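Local coordinates for protein (sliding clamp) (PDB 1B77) that probably encircles DNA as a ring of three subunits and tethers the phage replicative DNA polymerase to its template as a processivity factor, at residues L11-F14 / A15-S19; N58-L61 / S62-L66. All coordinates share one frame; numbering follows the deposited sequence.

Contact 1: residues L11-F14 / A15-S19; sequences LKNF and ASINS
Ser16 turns its hydroxyl back on Asn13, so that a side chain and a backbone N-H share one carbonyl. A chi1 of 72° tucks OG over its own backbone, which aims it along the helix at the preceding turn. Ser16 OG gives a hydrogen bond to Asn13 O, modelled so short at 2.5 Å that the exact length is doubtful. Ser16 N joins it on Asn13 O at 3.2 Å, but from well above the carbonyl plane.

The backbone bonds record how the helix gives out. Ala15 N still reaches Leu11 O at 3.0 Å, the four-residue step of an alpha helix. Phe14 O is then gripped twice: Asn18 N comes almost head-on at 3.0 Å, while Ile17 N, three residues on, reaches the same oxygen at 2.7 Å from above its plane.

Outside partners lie on strands and a loop. Phe14 lies against Ile29, Thr31 and Ala40, and Ile17 touches Thr38 and Ala40. Asn13 spends its amide elsewhere, OD1 on Tyr216 OH and ND2 on Lys188 O, while Asn18 ND2 binds Arg32 O.

With Ile17 N and Asn18 N sharing Phe14 O, a three-residue bond beside a four-residue one, the arrangement is that of an ordered helix C-terminus where the bonding tightens, here the end of helix 5-15 packed on the sheet of a processivity-factor domain.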
ATOM      1  N   LEU A  11     -22.992   0.024   5.736  1.00 23.10           N
ATOM      2  CA  LEU A  11     -22.605  -0.526   7.030  1.00 22.68           C
ATOM      3  C   LEU A  11     -21.118  -0.304   7.283  1.00 22.47           C
ATOM      4  O   LEU A  11     -20.683  -0.170   8.429  1.00 22.42           O
ATOM      5  CB  LEU A  11     -22.926  -2.024   7.095  1.00 22.48           C
ATOM      6  CG  LEU A  11     -24.389  -2.327   7.406  1.00 22.13           C
ATOM      7  CD1 LEU A  11     -24.670  -3.811   7.243  1.00 22.01           C
ATOM      8  CD2 LEU A  11     -24.695  -1.848   8.838  1.00 21.89           C
ATOM      9  N   LYS A  12     -20.342  -0.269   6.206  1.00 22.39           N
ATOM     10  CA  LYS A  12     -18.910  -0.049   6.318  1.00 22.76           C
ATOM     11  C   LYS A  12     -18.653   1.403   6.747  1.00 22.42           C
ATOM     12  O   LYS A  12     -17.714   1.671   7.495  1.00 21.92           O
ATOM     13  CB  LYS A  12     -18.212  -0.356   4.990  1.00 23.86           C
ATOM     14  CG  LYS A  12     -16.755  -0.782   5.156  1.00 25.63           C
ATOM     15  CD  LYS A  12     -16.084  -1.152   3.833  1.00 26.92           C
ATOM     16  CE  LYS A  12     -14.642  -1.657   4.066  1.00 28.03           C
ATOM     17  NZ  LYS A  12     -14.570  -2.962   4.829  1.00 29.03           N
ATOM     18  N   ASN A  13     -19.487   2.337   6.290  1.00 21.73           N
ATOM     19  CA  ASN A  13     -19.324   3.735   6.697  1.00 21.77           C
ATOM     20  C   ASN A  13     -19.674   3.843   8.183  1.00 21.78           C
ATOM     21  O   ASN A  13     -19.020   4.565   8.929  1.00 22.01           O
ATOM     22  CB  ASN A  13     -20.232   4.658   5.872  1.00 21.54           C
ATOM     23  CG  ASN A  13     -20.263   6.094   6.408  1.00 21.59           C
ATOM     24  OD1 ASN A  13     -21.264   6.530   6.981  1.00 21.19           O
ATOM     25  ND2 ASN A  13     -19.170   6.830   6.220  1.00 20.56           N
ATOM     26  N   PHE A  14     -20.699   3.105   8.605  1.00 21.51           N
ATOM     27  CA  PHE A  14     -21.124   3.092  10.007  1.00 21.51           C
ATOM     28  C   PHE A  14     -20.020   2.547  10.932  1.00 21.21           C
ATOM     29  O   PHE A  14     -19.784   3.093  12.015  1.00 21.24           O
ATOM     30  CB  PHE A  14     -22.405   2.250  10.165  1.00 21.60           C
ATOM     31  CG  PHE A  14     -23.679   2.965   9.759  1.00 21.90           C
ATOM     32  CD1 PHE A  14     -23.678   3.933   8.758  1.00 21.71           C
ATOM     33  CD2 PHE A  14     -24.894   2.637  10.368  1.00 22.15           C
ATOM     34  CE1 PHE A  14     -24.873   4.564   8.366  1.00 21.75           C
ATOM     35  CE2 PHE A  14     -26.088   3.260   9.986  1.00 22.24           C
ATOM     36  CZ  PHE A  14     -26.076   4.228   8.982  1.00 22.18           C
ATOM     37  N   ALA A  15     -19.337   1.485  10.507  1.00 20.65           N
ATOM     38  CA  ALA A  15     -18.269   0.894  11.316  1.00 20.57           C
ATOM     39  C   ALA A  15     -17.142   1.886  11.592  1.00 21.10           C
ATOM     40  O   ALA A  15     -16.392   1.728  12.558  1.00 21.14           O
ATOM     41  CB  ALA A  15     -17.702  -0.346  10.630  1.00 20.42           C
ATOM     42  N   SER A  16     -17.007   2.904  10.747  1.00 21.11           N
ATOM     43  CA  SER A  16     -15.968   3.894  10.967  1.00 21.57           C
ATOM     44  C   SER A  16     -16.452   4.874  12.045  1.00 21.36           C
ATOM     45  O   SER A  16     -15.663   5.626  12.615  1.00 21.38           O
ATOM     46  CB  SER A  16     -15.655   4.643   9.672  1.00 22.24           C
ATOM     47  OG  SER A  16     -16.707   5.530   9.344  1.00 23.62           O
ATOM     48  N   ILE A  17     -17.753   4.867  12.316  1.00 21.21           N
ATOM     49  CA  ILE A  17     -18.305   5.743  13.346  1.00 20.82           C
ATOM     50  C   ILE A  17     -18.275   5.034  14.700  1.00 20.67           C
ATOM     51  O   ILE A  17     -17.980   5.647  15.722  1.00 20.57           O
ATOM     52  CB  ILE A  17     -19.756   6.152  13.029  1.00 20.91           C
ATOM     53  CG1 ILE A  17     -19.785   6.985  11.746  1.00 21.03           C
ATOM     54  CG2 ILE A  17     -20.338   6.950  14.208  1.00 20.65           C
ATOM     55  CD1 ILE A  17     -21.150   7.448  11.330  1.00 20.59           C
ATOM     56  N   ASN A  18     -18.589   3.744  14.686  1.00 20.55           N
ATOM     57  CA  ASN A  18     -18.602   2.896  15.883  1.00 20.97           C
ATOM     58  C   ASN A  18     -18.232   1.507  15.348  1.00 21.07           C
ATOM     59  O   ASN A  18     -18.904   0.982  14.460  1.00 21.11           O
ATOM     60  CB  ASN A  18     -20.015   2.859  16.504  1.00 20.68           C
ATOM     61  CG  ASN A  18     -20.057   2.148  17.865  1.00 20.98           C
ATOM     62  OD1 ASN A  18     -19.316   1.198  18.114  1.00 20.67           O
ATOM     63  ND2 ASN A  18     -20.948   2.605  18.742  1.00 21.17           N
ATOM     64  N   SER A  19     -17.162   0.920  15.873  1.00 21.48           N
ATOM     65  CA  SER A  19     -16.717  -0.392  15.410  1.00 21.59           C
ATOM     66  C   SER A  19     -17.743  -1.501  15.637  1.00 21.61           C
ATOM     67  O   SER A  19     -17.642  -2.584  15.045  1.00 22.28           O
ATOM     68  CB  SER A  19     -15.392  -0.761  16.088  1.00 21.55           C
ATOM     69  OG  SER A  19     -15.516  -0.700  17.501  1.00 22.18           O
TER

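Contact 2: residues N58-L61 / S62-L66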
ATOM      1  N   ASN A  58     -16.795  -4.199  11.135  1.00 23.31           N
ATOM      2  CA  ASN A  58     -15.947  -4.168   9.955  1.00 24.42           C
ATOM      3  C   ASN A  58     -15.422  -5.527   9.522  1.00 24.19           C
ATOM      4  O   ASN A  58     -15.453  -5.846   8.331  1.00 24.04           O
ATOM      5  CB  ASN A  58     -14.767  -3.229  10.143  1.00 25.71           C
ATOM      6  CG  ASN A  58     -14.201  -2.772   8.821  1.00 27.47           C
ATOM      7  OD1 ASN A  58     -14.889  -2.084   8.053  1.00 28.09           O
ATOM      8  ND2 ASN A  58     -12.956  -3.162   8.530  1.00 27.58           N
ATOM      9  N   SER A  59     -14.936  -6.321  10.479  1.00 24.03           N
ATOM     10  CA  SER A  59     -14.405  -7.651  10.163  1.00 23.96           C
ATOM     11  C   SER A  59     -15.524  -8.580   9.702  1.00 23.71           C
ATOM     12  O   SER A  59     -15.304  -9.479   8.891  1.00 23.97           O
ATOM     13  CB  SER A  59     -13.688  -8.256  11.377  1.00 24.07           C
ATOM     14  OG  SER A  59     -12.584  -7.455  11.763  1.00 24.09           O
ATOM     15  N   PHE A  60     -16.722  -8.369  10.236  1.00 23.65           N
ATOM     16  CA  PHE A  60     -17.886  -9.158   9.846  1.00 23.30           C
ATOM     17  C   PHE A  60     -18.155  -8.888   8.365  1.00 23.50           C
ATOM     18  O   PHE A  60     -18.252  -9.816   7.560  1.00 23.50           O
ATOM     19  CB  PHE A  60     -19.102  -8.737  10.675  1.00 23.14           C
ATOM     20  CG  PHE A  60     -20.399  -9.355  10.219  1.00 22.47           C
ATOM     21  CD1 PHE A  60     -20.648 -10.707  10.406  1.00 22.59           C
ATOM     22  CD2 PHE A  60     -21.376  -8.575   9.614  1.00 22.48           C
ATOM     23  CE1 PHE A  60     -21.855 -11.278  10.001  1.00 22.54           C
ATOM     24  CE2 PHE A  60     -22.584  -9.134   9.204  1.00 22.52           C
ATOM     25  CZ  PHE A  60     -22.823 -10.488   9.400  1.00 22.55           C
ATOM     26  N   LEU A  61     -18.274  -7.610   8.009  1.00 23.65           N
ATOM     27  CA  LEU A  61     -18.520  -7.221   6.622  1.00 24.01           C
ATOM     28  C   LEU A  61     -17.454  -7.785   5.679  1.00 24.21           C
ATOM     29  O   LEU A  61     -17.781  -8.294   4.605  1.00 24.08           O
ATOM     30  CB  LEU A  61     -18.569  -5.697   6.499  1.00 24.01           C
ATOM     31  CG  LEU A  61     -19.690  -5.043   7.319  1.00 23.85           C
ATOM     32  CD1 LEU A  61     -19.548  -3.521   7.272  1.00 23.74           C
ATOM     33  CD2 LEU A  61     -21.045  -5.492   6.773  1.00 23.50           C
ATOM     34  N   SER A  62     -16.186  -7.699   6.078  1.00 24.34           N
ATOM     35  CA  SER A  62     -15.104  -8.228   5.248  1.00 25.03           C
ATOM     36  C   SER A  62     -15.309  -9.723   5.002  1.00 25.47           C
ATOM     37  O   SER A  62     -15.064 -10.228   3.908  1.00 25.33           O
ATOM     38  CB  SER A  62     -13.751  -8.004   5.921  1.00 24.73           C
ATOM     39  OG  SER A  62     -13.474  -6.620   6.022  1.00 25.68           O
ATOM     40  N   ILE A  63     -15.768 -10.430   6.027  1.00 25.84           N
ATOM     41  CA  ILE A  63     -16.016 -11.857   5.893  1.00 26.62           C
ATOM     42  C   ILE A  63     -17.100 -12.149   4.844  1.00 26.63           C
ATOM     43  O   ILE A  63     -17.053 -13.175   4.160  1.00 26.05           O
ATOM     44  CB  ILE A  63     -16.402 -12.461   7.268  1.00 26.95           C
ATOM     45  CG1 ILE A  63     -15.151 -13.050   7.924  1.00 27.59           C
ATOM     46  CG2 ILE A  63     -17.499 -13.506   7.126  1.00 27.33           C
ATOM     47  CD1 ILE A  63     -14.524 -14.171   7.136  1.00 28.33           C
ATOM     48  N   LEU A  64     -18.065 -11.245   4.707  1.00 26.76           N
ATOM     49  CA  LEU A  64     -19.137 -11.449   3.735  1.00 27.28           C
ATOM     50  C   LEU A  64     -18.597 -11.350   2.314  1.00 27.47           C
ATOM     51  O   LEU A  64     -19.178 -11.897   1.381  1.00 27.58           O
ATOM     52  CB  LEU A  64     -20.263 -10.423   3.934  1.00 26.81           C
ATOM     53  CG  LEU A  64     -21.042 -10.503   5.252  1.00 26.91           C
ATOM     54  CD1 LEU A  64     -22.075  -9.385   5.315  1.00 26.49           C
ATOM     55  CD2 LEU A  64     -21.716 -11.870   5.370  1.00 26.86           C
ATOM     56  N   SER A  65     -17.477 -10.664   2.152  1.00 27.91           N
ATOM     57  CA  SER A  65     -16.895 -10.510   0.825  1.00 28.79           C
ATOM     58  C   SER A  65     -16.303 -11.825   0.323  1.00 29.01           C
ATOM     59  O   SER A  65     -16.052 -11.973  -0.872  1.00 29.00           O
ATOM     60  CB  SER A  65     -15.803  -9.433   0.841  1.00 28.57           C
ATOM     61  OG  SER A  65     -14.632  -9.913   1.478  1.00 28.51           O
ATOM     62  N   LEU A  66     -16.102 -12.777   1.234  1.00 29.65           N
ATOM     63  CA  LEU A  66     -15.513 -14.074   0.896  1.00 30.37           C
ATOM     64  C   LEU A  66     -16.514 -15.173   0.561  1.00 31.22           C
ATOM     65  O   LEU A  66     -16.115 -16.285   0.226  1.00 31.26           O
ATOM     66  CB  LEU A  66     -14.613 -14.555   2.040  1.00 30.02           C
ATOM     67  CG  LEU A  66     -13.436 -13.645   2.405  1.00 30.18           C
ATOM     68  CD1 LEU A  66     -12.672 -14.232   3.580  1.00 29.79           C
ATOM     69  CD2 LEU A  66     -12.523 -13.474   1.192  1.00 29.44           C
TER
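Phe60 and Leu64, one turn apart, pack directly: Leu64 lies over one face of the Phe60 ring, CG above it and Leu64 CD1 3.9 Å from Phe60 CE2. With CG anti to the backbone N (chi1 172°), the ring of Phe60 is swung off the helix, while Leu64 has CG anti to its carbonyl carbon (chi1 -65°), which turns its branch over the ring. Leu61 adds a looser apolar touch, its CD2 lying 4.3 Å from Leu64 CD1.

The same turns are closed by polar atoms. Asn58 O receives two bonds from one residue, Ser62 N at 3.0 Å and Ser62 OG at 3.1 Å, arriving from opposite faces of the carbonyl plane; in the second of these the hydroxyl donates within its own helix. Ile63 N reaches Ser59 O at 3.1 Å. Leu64 N, in the carbonyl plane of Phe60, reaches Phe60 O at 3.2 Å and also makes a weak bond to Leu61 O. The bond from Ser65 N to Leu61 O is weak as well, where the regular helix is running out.

Further out, Trp92 meets the Phe60 ring edge-to-face, and Ile83 is touched by Phe60, Ile63 and Leu64, which seats this side of the helix on strands 81-84 and 88-92. At the far end the chain reaches another subunit: Ile63 packs on Leu133 of the second subunit, and Leu66 O is hydrogen-bonded to Gln125 NE2 of that subunit.

As in other ring-shaped processivity factors, paired helices pack on strands and probably line the central channel, and here the helix end also reaches the subunit interface.

In the fold
Contacts 1 and 2 are successive examples of one theme, a short helix seen at or near its C-terminal end, set at different places in the chain. Contact 1 lies about 8 Å from the centre of the chain, contact 2 about 20 Å (centre to centre), toward the interface with the second subunit. Both are partly buried, and their helices, 5-15 and 57-64, pack on each other: Leu61 CD1 comes within 3.5 Å of Lys12 N, and Lys12 NZ makes a weak hydrogen bond to Asn58 OD1. Contact 1 is almost wholly backbone and hydroxyl chemistry; Phe14 and Ile17 face strands, while Leu11 and Ala15 also meet helix 57-64. Contact 2 adds direct apolar packing within the helix.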